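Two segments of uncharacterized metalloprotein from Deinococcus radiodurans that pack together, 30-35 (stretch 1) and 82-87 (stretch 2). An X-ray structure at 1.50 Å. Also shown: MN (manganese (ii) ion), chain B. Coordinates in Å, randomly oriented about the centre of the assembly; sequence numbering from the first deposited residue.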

# COMPACT_ATOMS: atom_id res chain seq x y z
N VAL A 30 -2.52 4.61 10.30
CA VAL A 30 -1.85 4.77 9.03
C VAL A 30 -0.77 3.73 8.81
O VAL A 30 -0.04 3.36 9.75
CB VAL A 30 -1.25 6.18 8.84
CG1 VAL A 30 -2.34 7.26 8.92
CG2 VAL A 30 -0.15 6.47 9.88
N LEU A 31 -0.69 3.22 7.59
CA LEU A 31 0.46 2.43 7.16
C LEU A 31 1.42 3.38 6.50
O LEU A 31 1.27 3.80 5.37
CB LEU A 31 0.07 1.29 6.21
CG LEU A 31 1.22 0.34 5.91
CD1 LEU A 31 1.44 -0.58 7.12
CD2 LEU A 31 0.95 -0.46 4.61
N SER A 32 2.47 3.69 7.26
CA SER A 32 3.51 4.64 6.89
C SER A 32 4.55 3.87 6.06
O SER A 32 5.36 3.12 6.63
CB SER A 32 4.11 5.21 8.18
OG SER A 32 5.20 6.10 7.93
N VAL A 33 4.49 4.01 4.74
CA VAL A 33 5.35 3.24 3.84
C VAL A 33 6.65 3.97 3.54
O VAL A 33 6.72 5.22 3.64
CB VAL A 33 4.61 2.84 2.54
CG1 VAL A 33 3.41 1.90 2.87
CG2 VAL A 33 4.09 4.09 1.77
N THR A 34 7.67 3.20 3.18
CA THR A 34 8.98 3.77 2.84
C THR A 34 9.34 3.49 1.38
O THR A 34 8.74 2.60 0.72
CB THR A 34 10.08 3.25 3.79
OG1 THR A 34 10.02 1.82 3.91
CG2 THR A 34 9.93 3.83 5.19
N THR A 35 10.29 4.27 0.84
CA THR A 35 10.65 4.15 -0.55
C THR A 35 12.01 3.52 -0.77
O THR A 35 12.32 3.09 -1.89
CB THR A 35 10.61 5.53 -1.24
OG1 THR A 35 11.54 6.38 -0.62
CG2 THR A 35 9.18 6.15 -1.16
MN MN B . 2.73 5.10 -2.50
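Stretch 2 82-87: RFVGEV

Stretch 2 lies across stretch 1 at a slant. The vector from CA of Leu31 to CA of Thr34 and that from CA of Phe83 to CA of Glu86 are 55° apart, so the two segments run in the same general sense without being aligned. The CA spacings show the consequence: CA of Leu31 is 8.3 Å from CA of Phe83, whereas CA of Val33 is 5.4 Å from CA of Gly85. The backbones therefore converge toward the later residues, and the contact changes character along its length, from side chain against side chain to main chain against main chain. In all it buries 272 Å², both sides summed, between residues at least 51 positions apart in sequence.

At the wide end Leu31, which has the most area covered by the other stretch (53 Å²), spans the gap. It is in the strand of residues 30-32, with phi/psi of -94/104, and its CA-to-CB bond points toward stretch 2, as does that of Phe83 toward stretch 1. With chi1 t and chi2 p, Leu31 places CD1 over one face of the Phe83 ring: CD1 is 3.9 Å from the ring centroid and 25° off the ring normal, a CH-pi geometry. The shortest separation is 3.6 Å, between CD1 of Leu31 and CG of Phe83. Phe83 has extended phi/psi of -120/131 and chi1 m.

Glu86, with 51 Å² covered, anchors the narrow end. The peptide bond before it is cis, and the chain turns a corner here, so the strands before and after belong to different sheets or faces. Two main-chain hydrogen bonds join this region to Thr34. N of Thr34 donates to O of Gly85 at 3.1 Å with an N-H...O angle of 165°, close to linear; N of Glu86 donates to O of Thr34 at 2.9 Å with a more bent angle of 149°. Both polar groups of the Thr34 backbone are thus satisfied across the contact by the carbonyl and the amide of a single cis peptide. Thr34 itself, at phi/psi -117/161, directs its CA-to-CB bond away from stretch 2.

Gly85, with 46 Å² covered, presents bare backbone to Val33. CB of Val33 lies 3.6 Å from O of Gly85 and likewise 3.6 Å from N of Glu86, so the valine packs against the same peptide that bonds to Thr34. Gly85 has phi/psi of 165/156, and an ideal CB built on it would point sideways and lie 3.7 Å from CG1 of Val33.

The Glu86 side chain also serves the metal site. Its CA-to-CB bond points sideways relative to stretch 1, and chi1 and chi2 are both t. OE1 of Glu86 binds MN at 2.1 Å, while OE2 of Glu86 accepts a hydrogen bond of 3.0 Å from O of water 1, itself a ligand whose O is 2.0 Å from MN. Three atoms elsewhere in the structure also bind the ion.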

# COMPACT_ATOMS: atom_id res chain seq x y z
N ARG A 82 6.18 -6.20 10.58
CA ARG A 82 5.29 -7.15 9.91
C ARG A 82 4.82 -6.62 8.56
O ARG A 82 4.13 -7.34 7.82
CB ARG A 82 4.12 -7.54 10.82
CG ARG A 82 3.05 -6.55 11.06
CD ARG A 82 2.07 -6.98 12.22
NE ARG A 82 2.71 -7.17 13.54
CZ ARG A 82 2.62 -8.26 14.32
NH1 ARG A 82 1.92 -9.33 13.95
NH2 ARG A 82 3.26 -8.31 15.48
N PHE A 83 5.18 -5.38 8.20
CA PHE A 83 4.66 -4.72 7.01
C PHE A 83 5.78 -4.36 6.06
O PHE A 83 6.80 -3.77 6.48
CB PHE A 83 3.91 -3.43 7.35
CG PHE A 83 2.84 -3.60 8.42
CD1 PHE A 83 1.60 -4.16 8.11
CD2 PHE A 83 3.07 -3.15 9.71
CE1 PHE A 83 0.64 -4.28 9.10
CE2 PHE A 83 2.12 -3.28 10.69
CZ PHE A 83 0.88 -3.84 10.36
N VAL A 84 5.59 -4.71 4.79
CA VAL A 84 6.55 -4.42 3.71
C VAL A 84 5.85 -3.53 2.69
O VAL A 84 4.77 -3.87 2.20
CB VAL A 84 7.09 -5.72 3.07
CG1 VAL A 84 7.78 -5.46 1.71
CG2 VAL A 84 8.06 -6.36 4.09
N GLY A 85 6.43 -2.38 2.36
CA GLY A 85 5.89 -1.49 1.34
C GLY A 85 6.55 -0.13 1.48
O GLY A 85 7.04 0.21 2.56
N GLU A 86 6.59 0.67 0.40
CA GLU A 86 6.01 0.34 -0.90
C GLU A 86 7.01 -0.48 -1.71
O GLU A 86 8.19 -0.14 -1.81
CB GLU A 86 5.69 1.64 -1.63
CG GLU A 86 5.03 1.45 -2.98
CD GLU A 86 4.28 2.66 -3.46
OE1 GLU A 86 4.32 3.72 -2.78
OE2 GLU A 86 3.64 2.54 -4.52
N VAL A 87 6.52 -1.57 -2.32
CA VAL A 87 7.34 -2.47 -3.15
C VAL A 87 6.55 -2.78 -4.41
O VAL A 87 5.34 -2.57 -4.43
CB VAL A 87 7.72 -3.76 -2.44
CG1 VAL A 87 8.62 -3.49 -1.21
CG2 VAL A 87 6.47 -4.55 -2.02
O HOH W 1 2.37 5.31 -4.49